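Paenibacillus xanthan lyase (PDB 6F2P) is a polysaccharide lyase of family 8 that cleaves the terminal mannosyl-glucuronosyl linkage of xanthan side chains, probably by beta-elimination. Local coordinates at residues 220-232 with 270-284. Residues are numbered along the deposited sequence; the frame is centred on the assembly and turned at random.
Sequences HTYYAYNGGYGSE and FIYKGNLMDMVRGRE
Three direct hydrogen bonds join Tyr-225, Gly-227 and Tyr-229 to residues 280-283. Arg-283 N donates to Tyr-225 OH at 3.0 Å, nearly straight at 171°. Arg-283 NH1 reaches Tyr-229 OH at 2.7 Å, the hydroxyl lying in the guanidinium plane although ring and guanidinium are turned 54° apart. With CG set between backbone N and carbonyl carbon (chi1 77°) and the chain extended to NE, Arg-283 passes Tyr-225 OH before its guanidinium meets Tyr-229. Gly-227 N donates to Val-280 O at 2.7 Å from above the carbonyl plane.

Water bridges add to these: one water donates to Ala-224 O and Met-279 O and accepts from Gly-282 N, and another accepts from Arg-281 NH1 and lies within hydrogen-bonding distance of Gly-227 O and Glu-284 OE1, which may share its protons.

Apolar contact involves two glycines and Val-280: Leu-276 CD2 lies 3.7 Å from Gly-227 CA, and Val-280 CG2 packs on Asn-226 CB. The Tyr-225 ring packs by CE1 against Gly-282 CA at 3.6 Å, while Tyr-229 CD2 sits over its centre. A leucine replacing Tyr-225 would probably leave Arg-283 N without its acceptor and Tyr-229 without its aromatic support.

Glu-395 binds Arg-283, Tyr-225 and His-220, and Glu-400 also pairs with Arg-283. Within the alpha-helical domain, the contact joins the start of helix 229-244 to the loop after hairpin 271-276, with strand 217-219 against both tyrosines and strand 372-377 against Ala-224 and Phe-270.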
ATOM      1  N   HIS A 220       0.827  15.115  -7.595  1.00 20.86           N
ATOM      2  CA  HIS A 220       1.900  15.025  -8.585  1.00 23.66           C
ATOM      3  C   HIS A 220       2.122  13.582  -8.999  1.00 23.47           C
ATOM      4  O   HIS A 220       3.251  13.156  -9.267  1.00 24.39           O
ATOM      5  CB  HIS A 220       3.186  15.680  -8.089  1.00 16.45           C
ATOM      6  CG  HIS A 220       3.080  17.168  -7.976  1.00 24.48           C
ATOM      7  ND1 HIS A 220       4.174  17.980  -7.754  1.00 30.50           N
ATOM      8  CD2 HIS A 220       2.012  17.992  -8.058  1.00 31.16           C
ATOM      9  CE1 HIS A 220       3.779  19.240  -7.701  1.00 20.78           C
ATOM     10  NE2 HIS A 220       2.468  19.274  -7.879  1.00 22.29           N
ATOM     11  N   THR A 221       1.010  12.849  -9.017  1.00 19.65           N
ATOM     12  CA  THR A 221       0.921  11.490  -9.533  1.00 19.86           C
ATOM     13  C   THR A 221       1.564  10.395  -8.673  1.00 20.55           C
ATOM     14  O   THR A 221       1.010   9.303  -8.565  1.00 22.08           O
ATOM     15  CB  THR A 221       1.411  11.402 -10.996  1.00 24.28           C
ATOM     16  OG1 THR A 221       0.788  12.437 -11.762  1.00 23.98           O
ATOM     17  CG2 THR A 221       1.036  10.064 -11.602  1.00 24.68           C
ATOM     18  N   TYR A 222       2.709  10.678  -8.054  1.00 20.86           N
ATOM     19  CA  TYR A 222       3.474   9.621  -7.381  1.00 20.19           C
ATOM     20  C   TYR A 222       3.997   9.966  -5.986  1.00 18.07           C
ATOM     21  O   TYR A 222       4.934   9.318  -5.517  1.00 19.47           O
ATOM     22  CB  TYR A 222       4.681   9.205  -8.235  1.00 19.99           C
ATOM     23  CG  TYR A 222       4.365   8.886  -9.679  1.00 24.25           C
ATOM     24  CD1 TYR A 222       3.632   7.756 -10.019  1.00 28.00           C
ATOM     25  CD2 TYR A 222       4.813   9.709 -10.704  1.00 30.85           C
ATOM     26  CE1 TYR A 222       3.346   7.454 -11.347  1.00 33.24           C
ATOM     27  CE2 TYR A 222       4.528   9.421 -12.034  1.00 28.76           C
ATOM     28  CZ  TYR A 222       3.798   8.293 -12.351  1.00 40.39           C
ATOM     29  OH  TYR A 222       3.516   8.008 -13.673  1.00 43.78           O
ATOM     30  N   TYR A 223       3.430  10.969  -5.321  1.00 12.54           N
ATOM     31  CA  TYR A 223       4.019  11.414  -4.059  1.00 12.36           C
ATOM     32  C   TYR A 223       3.033  11.462  -2.905  1.00 12.50           C
ATOM     33  O   TYR A 223       1.898  11.897  -3.060  1.00 13.78           O
ATOM     34  CB  TYR A 223       4.748  12.760  -4.223  1.00 12.98           C
ATOM     35  CG  TYR A 223       5.717  12.724  -5.375  1.00 15.97           C
ATOM     36  CD1 TYR A 223       5.296  13.040  -6.655  1.00 20.95           C
ATOM     37  CD2 TYR A 223       7.034  12.318  -5.200  1.00 15.97           C
ATOM     38  CE1 TYR A 223       6.148  12.973  -7.721  1.00 23.23           C
ATOM     39  CE2 TYR A 223       7.907  12.254  -6.272  1.00 16.17           C
ATOM     40  CZ  TYR A 223       7.452  12.583  -7.532  1.00 20.54           C
ATOM     41  OH  TYR A 223       8.284  12.528  -8.623  1.00 26.97           O
ATOM     42  N   ALA A 224       3.485  10.988  -1.750  1.00 14.02           N
ATOM     43  CA  ALA A 224       2.719  11.065  -0.518  1.00 13.39           C
ATOM     44  C   ALA A 224       2.584  12.534  -0.154  1.00 13.93           C
ATOM     45  O   ALA A 224       3.588  13.215   0.032  1.00 16.92           O
ATOM     46  CB  ALA A 224       3.444  10.317   0.578  1.00 10.91           C
ATOM     47  N   TYR A 225       1.358  13.034  -0.060  1.00 12.28           N
ATOM     48  CA  TYR A 225       1.176  14.477   0.059  1.00 13.80           C
ATOM     49  C   TYR A 225       0.046  14.974   0.965  1.00 18.08           C
ATOM     50  O   TYR A 225      -0.458  16.079   0.757  1.00 18.21           O
ATOM     51  CB  TYR A 225       1.040  15.125  -1.328  1.00 12.87           C
ATOM     52  CG  TYR A 225       2.247  15.951  -1.711  1.00 17.34           C
ATOM     53  CD1 TYR A 225       2.685  16.998  -0.901  1.00 16.81           C
ATOM     54  CD2 TYR A 225       2.950  15.686  -2.876  1.00 15.54           C
ATOM     55  CE1 TYR A 225       3.792  17.749  -1.245  1.00 17.71           C
ATOM     56  CE2 TYR A 225       4.053  16.434  -3.229  1.00 13.05           C
ATOM     57  CZ  TYR A 225       4.469  17.461  -2.415  1.00 15.29           C
ATOM     58  OH  TYR A 225       5.574  18.190  -2.773  1.00 16.74           O
ATOM     59  N   ASN A 226      -0.335  14.185   1.969  1.00 15.64           N
ATOM     60  CA  ASN A 226      -1.362  14.617   2.910  1.00 13.88           C
ATOM     61  C   ASN A 226      -1.027  15.971   3.522  1.00 16.60           C
ATOM     62  O   ASN A 226      -1.890  16.840   3.646  1.00 18.34           O
ATOM     63  CB  ASN A 226      -1.553  13.603   4.035  1.00 11.77           C
ATOM     64  CG  ASN A 226      -1.943  12.229   3.530  1.00 15.32           C
ATOM     65  OD1 ASN A 226      -1.342  11.698   2.586  1.00 16.30           O
ATOM     66  ND2 ASN A 226      -2.955  11.636   4.164  1.00 11.66           N
ATOM     67  N   GLY A 227       0.238  16.142   3.895  1.00 19.91           N
ATOM     68  CA  GLY A 227       0.691  17.351   4.568  1.00 18.13           C
ATOM     69  C   GLY A 227       0.911  18.536   3.647  1.00 20.19           C
ATOM     70  O   GLY A 227       0.899  19.676   4.094  1.00 26.93           O
ATOM     71  N   GLY A 228       1.106  18.279   2.360  1.00 18.30           N
ATOM     72  CA  GLY A 228       1.308  19.359   1.412  1.00 23.49           C
ATOM     73  C   GLY A 228       0.043  19.832   0.715  1.00 25.08           C
ATOM     74  O   GLY A 228      -0.685  20.685   1.224  1.00 25.47           O
ATOM     75  N   TYR A 229      -0.207  19.280  -0.466  1.00 22.41           N
ATOM     76  CA  TYR A 229      -1.374  19.642  -1.251  1.00 20.07           C
ATOM     77  C   TYR A 229      -2.672  19.279  -0.553  1.00 20.61           C
ATOM     78  O   TYR A 229      -3.604  20.082  -0.507  1.00 23.82           O
ATOM     79  CB  TYR A 229      -1.306  19.005  -2.645  1.00 19.84           C
ATOM     80  CG  TYR A 229      -0.223  19.627  -3.487  1.00 32.22           C
ATOM     81  CD1 TYR A 229      -0.447  20.820  -4.166  1.00 43.85           C
ATOM     82  CD2 TYR A 229       1.038  19.055  -3.567  1.00 30.04           C
ATOM     83  CE1 TYR A 229       0.553  21.420  -4.924  1.00 39.24           C
ATOM     84  CE2 TYR A 229       2.051  19.646  -4.327  1.00 34.76           C
ATOM     85  CZ  TYR A 229       1.801  20.829  -5.002  1.00 36.35           C
ATOM     86  OH  TYR A 229       2.794  21.414  -5.759  1.00 31.28           O
ATOM     87  N   GLY A 230      -2.739  18.072  -0.005  1.00 17.99           N
ATOM     88  CA  GLY A 230      -3.972  17.593   0.597  1.00 21.88           C
ATOM     89  C   GLY A 230      -4.401  18.510   1.720  1.00 19.18           C
ATOM     90  O   GLY A 230      -5.588  18.759   1.947  1.00 17.68           O
ATOM     91  N   SER A 231      -3.406  19.009   2.433  1.00 18.27           N
ATOM     92  CA  SER A 231      -3.621  19.957   3.502  1.00 16.35           C
ATOM     93  C   SER A 231      -4.341  21.211   2.980  1.00 16.48           C
ATOM     94  O   SER A 231      -5.336  21.651   3.565  1.00 13.42           O
ATOM     95  CB  SER A 231      -2.272  20.310   4.120  1.00 15.44           C
ATOM     96  OG  SER A 231      -2.442  20.900   5.388  1.00 26.01           O
ATOM     97  N   GLU A 232      -3.866  21.773   1.870  1.00 13.09           N
ATOM     98  CA  GLU A 232      -4.520  22.958   1.334  1.00 19.15           C
ATOM     99  C   GLU A 232      -5.907  22.681   0.732  1.00 20.56           C
ATOM    100  O   GLU A 232      -6.786  23.535   0.813  1.00 24.99           O
ATOM    101  CB  GLU A 232      -3.598  23.813   0.426  1.00 24.64           C
ATOM    102  CG  GLU A 232      -3.309  23.300  -0.977  1.00 35.23           C
ATOM    103  CD  GLU A 232      -1.948  23.782  -1.513  1.00 53.90           C
ATOM    104  OE1 GLU A 232      -0.902  23.490  -0.886  1.00 59.97           O
ATOM    105  OE2 GLU A 232      -1.917  24.450  -2.568  1.00 53.44           O
ATOM    106  N   PHE A 270      -1.621  11.456  11.358  1.00 16.16           N
ATOM    107  CA  PHE A 270      -0.385  12.126  10.978  1.00 12.57           C
ATOM    108  C   PHE A 270      -0.086  13.350  11.812  1.00 13.27           C
ATOM    109  O   PHE A 270       0.895  14.052  11.555  1.00 15.44           O
ATOM    110  CB  PHE A 270      -0.385  12.489   9.493  1.00 12.45           C
ATOM    111  CG  PHE A 270      -0.379  11.298   8.588  1.00 11.43           C
ATOM    112  CD1 PHE A 270       0.726  10.465   8.533  1.00 11.89           C
ATOM    113  CD2 PHE A 270      -1.480  11.003   7.803  1.00  9.94           C
ATOM    114  CE1 PHE A 270       0.734   9.362   7.703  1.00 15.22           C
ATOM    115  CE2 PHE A 270      -1.476   9.911   6.974  1.00 11.78           C
ATOM    116  CZ  PHE A 270      -0.367   9.088   6.922  1.00 13.17           C
ATOM    117  N   ILE A 271      -0.925  13.618  12.807  1.00 13.25           N
ATOM    118  CA  ILE A 271      -0.612  14.684  13.747  1.00 16.60           C
ATOM    119  C   ILE A 271      -0.180  14.079  15.055  1.00 17.60           C
ATOM    120  O   ILE A 271      -0.993  13.491  15.776  1.00 17.61           O
ATOM    121  CB  ILE A 271      -1.789  15.637  13.997  1.00 20.22           C
ATOM    122  CG1 ILE A 271      -2.121  16.400  12.721  1.00 18.22           C
ATOM    123  CG2 ILE A 271      -1.451  16.629  15.123  1.00 16.59           C
ATOM    124  CD1 ILE A 271      -3.356  17.227  12.846  1.00 27.93           C
ATOM    125  N   TYR A 272       1.109  14.197  15.349  1.00 14.07           N
ATOM    126  CA  TYR A 272       1.599  13.718  16.620  1.00 16.29           C
ATOM    127  C   TYR A 272       1.849  14.896  17.536  1.00 17.37           C
ATOM    128  O   TYR A 272       2.792  15.655  17.335  1.00 22.72           O
ATOM    129  CB  TYR A 272       2.858  12.867  16.460  1.00 14.26           C
ATOM    130  CG  TYR A 272       3.115  12.036  17.687  1.00 18.70           C
ATOM    131  CD1 TYR A 272       2.442  10.834  17.886  1.00 15.14           C
ATOM    132  CD2 TYR A 272       3.990  12.470  18.672  1.00 19.13           C
ATOM    133  CE1 TYR A 272       2.654  10.079  19.014  1.00 14.40           C
ATOM    134  CE2 TYR A 272       4.213  11.717  19.810  1.00 19.79           C
ATOM    135  CZ  TYR A 272       3.541  10.524  19.977  1.00 21.06           C
ATOM    136  OH  TYR A 272       3.762   9.776  21.111  1.00 23.59           O
ATOM    137  N   LYS A 273       0.976  15.054  18.524  1.00 17.40           N
ATOM    138  CA  LYS A 273       1.112  16.111  19.521  1.00 18.65           C
ATOM    139  C   LYS A 273       1.454  17.480  18.922  1.00 18.32           C
ATOM    140  O   LYS A 273       2.341  18.186  19.407  1.00 20.43           O
ATOM    141  CB  LYS A 273       2.127  15.691  20.582  1.00 17.94           C
ATOM    142  CG  LYS A 273       1.724  14.411  21.304  1.00 23.44           C
ATOM    143  CD  LYS A 273       2.741  14.021  22.357  1.00 21.18           C
ATOM    144  CE  LYS A 273       2.259  12.826  23.150  1.00 24.39           C
ATOM    145  NZ  LYS A 273       3.179  12.513  24.281  1.00 26.17           N
ATOM    146  N   GLY A 274       0.753  17.834  17.850  1.00 17.16           N
ATOM    147  CA  GLY A 274       0.888  19.148  17.249  1.00 16.77           C
ATOM    148  C   GLY A 274       1.849  19.191  16.082  1.00 15.13           C
ATOM    149  O   GLY A 274       2.068  20.247  15.487  1.00 17.60           O
ATOM    150  N   ASN A 275       2.427  18.041  15.760  1.00 16.17           N
ATOM    151  CA  ASN A 275       3.381  17.928  14.667  1.00 14.03           C
ATOM    152  C   ASN A 275       2.799  17.147  13.499  1.00 15.42           C
ATOM    153  O   ASN A 275       2.462  15.972  13.635  1.00 17.83           O
ATOM    154  CB  ASN A 275       4.650  17.236  15.162  1.00 15.54           C
ATOM    155  CG  ASN A 275       5.369  18.033  16.219  1.00 18.54           C
ATOM    156  OD1 ASN A 275       5.517  19.249  16.100  1.00 22.79           O
ATOM    157  ND2 ASN A 275       5.814  17.359  17.267  1.00 16.87           N
ATOM    158  N   LEU A 276       2.672  17.797  12.350  1.00 16.28           N
ATOM    159  CA  LEU A 276       2.229  17.106  11.152  1.00 15.08           C
ATOM    160  C   LEU A 276       3.433  16.372  10.616  1.00 15.06           C
ATOM    161  O   LEU A 276       4.446  16.997  10.329  1.00 21.93           O
ATOM    162  CB  LEU A 276       1.713  18.108  10.126  1.00 17.84           C
ATOM    163  CG  LEU A 276       1.101  17.547   8.842  1.00 18.05           C
ATOM    164  CD1 LEU A 276       0.000  16.561   9.153  1.00  5.56           C
ATOM    165  CD2 LEU A 276       0.567  18.688   7.977  1.00 22.11           C
ATOM    166  N   MET A 277       3.338  15.052  10.500  1.00 15.99           N
ATOM    167  CA  MET A 277       4.494  14.229  10.128  1.00 16.18           C
ATOM    168  C   MET A 277       5.103  14.610   8.783  1.00 13.13           C
ATOM    169  O   MET A 277       4.412  14.659   7.766  1.00 15.17           O
ATOM    170  CB  MET A 277       4.123  12.745  10.134  1.00 13.28           C
ATOM    171  CG  MET A 277       3.758  12.221  11.503  1.00 13.19           C
ATOM    172  SD  MET A 277       3.445  10.452  11.503  1.00 16.23           S
ATOM    173  CE  MET A 277       3.006  10.236  13.219  1.00 17.79           C
ATOM    174  N   ASP A 278       6.407  14.870   8.791  1.00 13.54           N
ATOM    175  CA  ASP A 278       7.115  15.343   7.602  1.00 16.03           C
ATOM    176  C   ASP A 278       7.074  14.375   6.420  1.00 16.67           C
ATOM    177  O   ASP A 278       7.211  14.789   5.267  1.00 15.45           O
ATOM    178  CB  ASP A 278       8.569  15.648   7.953  1.00 13.77           C
ATOM    179  CG  ASP A 278       8.710  16.870   8.833  1.00 16.84           C
ATOM    180  OD1 ASP A 278       7.873  17.791   8.713  1.00 17.91           O
ATOM    181  OD2 ASP A 278       9.657  16.907   9.644  1.00 14.60           O
ATOM    182  N   MET A 279       6.887  13.089   6.701  1.00 12.53           N
ATOM    183  CA  MET A 279       6.935  12.097   5.641  1.00 10.30           C
ATOM    184  C   MET A 279       5.756  12.217   4.674  1.00 12.93           C
ATOM    185  O   MET A 279       5.814  11.689   3.567  1.00 13.84           O
ATOM    186  CB  MET A 279       7.037  10.688   6.214  1.00 13.36           C
ATOM    187  CG  MET A 279       5.773  10.162   6.870  1.00 12.25           C
ATOM    188  SD  MET A 279       6.050   8.507   7.539  1.00 18.45           S
ATOM    189  CE  MET A 279       4.411   8.094   8.144  1.00 10.07           C
ATOM    190  N   VAL A 280       4.698  12.919   5.076  1.00 11.31           N
ATOM    191  CA  VAL A 280       3.587  13.167   4.160  1.00 13.18           C
ATOM    192  C   VAL A 280       3.543  14.600   3.649  1.00 19.55           C
ATOM    193  O   VAL A 280       2.547  15.000   3.043  1.00 19.60           O
ATOM    194  CB  VAL A 280       2.197  12.840   4.776  1.00 13.38           C
ATOM    195  CG1 VAL A 280       2.131  11.387   5.237  1.00 12.68           C
ATOM    196  CG2 VAL A 280       1.857  13.799   5.908  1.00 10.75           C
ATOM    197  N   ARG A 281       4.601  15.373   3.889  1.00 14.30           N
ATOM    198  CA  ARG A 281       4.589  16.777   3.501  1.00 13.61           C
ATOM    199  C   ARG A 281       5.385  17.050   2.225  1.00 18.32           C
ATOM    200  O   ARG A 281       5.555  18.208   1.823  1.00 18.61           O
ATOM    201  CB  ARG A 281       5.059  17.673   4.649  1.00 14.83           C
ATOM    202  CG  ARG A 281       4.208  17.548   5.893  1.00 14.78           C
ATOM    203  CD  ARG A 281       4.436  18.680   6.878  1.00 15.70           C
ATOM    204  NE  ARG A 281       5.847  18.902   7.189  1.00 20.32           N
ATOM    205  CZ  ARG A 281       6.531  19.991   6.835  1.00 22.74           C
ATOM    206  NH1 ARG A 281       5.934  20.960   6.157  1.00 13.12           N
ATOM    207  NH2 ARG A 281       7.814  20.117   7.159  1.00 21.29           N
ATOM    208  N   GLY A 282       5.837  15.982   1.577  1.00 15.66           N
ATOM    209  CA  GLY A 282       6.571  16.097   0.328  1.00 12.72           C
ATOM    210  C   GLY A 282       7.676  17.134   0.369  1.00 18.07           C
ATOM    211  O   GLY A 282       8.447  17.202   1.339  1.00 14.79           O
ATOM    212  N   ARG A 283       7.736  17.968  -0.668  1.00 15.75           N
ATOM    213  CA  ARG A 283       8.828  18.933  -0.791  1.00 12.97           C
ATOM    214  C   ARG A 283       8.785  20.026   0.270  1.00 17.76           C
ATOM    215  O   ARG A 283       9.748  20.775   0.436  1.00 21.66           O
ATOM    216  CB  ARG A 283       8.868  19.551  -2.188  1.00 15.01           C
ATOM    217  CG  ARG A 283       7.822  20.616  -2.462  1.00 13.23           C
ATOM    218  CD  ARG A 283       7.922  21.061  -3.917  1.00 16.96           C
ATOM    219  NE  ARG A 283       7.087  22.224  -4.179  1.00 27.00           N
ATOM    220  CZ  ARG A 283       5.859  22.170  -4.687  1.00 29.33           C
ATOM    221  NH1 ARG A 283       5.322  21.002  -5.006  1.00 22.34           N
ATOM    222  NH2 ARG A 283       5.169  23.289  -4.882  1.00 37.79           N
ATOM    223  N   GLU A 284       7.686  20.099   1.012  1.00 16.71           N
ATOM    224  CA  GLU A 284       7.507  21.175   1.977  1.00 15.25           C
ATOM    225  C   GLU A 284       8.340  21.053   3.243  1.00 17.00           C
ATOM    226  O   GLU A 284       8.337  21.960   4.076  1.00 21.13           O
ATOM    227  CB  GLU A 284       6.036  21.344   2.306  1.00 18.02           C
ATOM    228  CG  GLU A 284       5.232  21.613   1.062  1.00 21.79           C
ATOM    229  CD  GLU A 284       3.844  22.074   1.381  1.00 38.20           C
ATOM    230  OE1 GLU A 284       3.595  22.359   2.575  1.00 34.82           O
ATOM    231  OE2 GLU A 284       3.009  22.154   0.446  1.00 41.54           O
TER
HETATM  232  O   HOH W   1       5.972  13.036   1.172  1.00 10.65           O
HETATM  233  O   HOH W   2       3.329  21.135   5.122  1.00 21.03           O
HETATM  234  O   HOH W   3       2.781  24.097  -6.430  1.00 23.47           O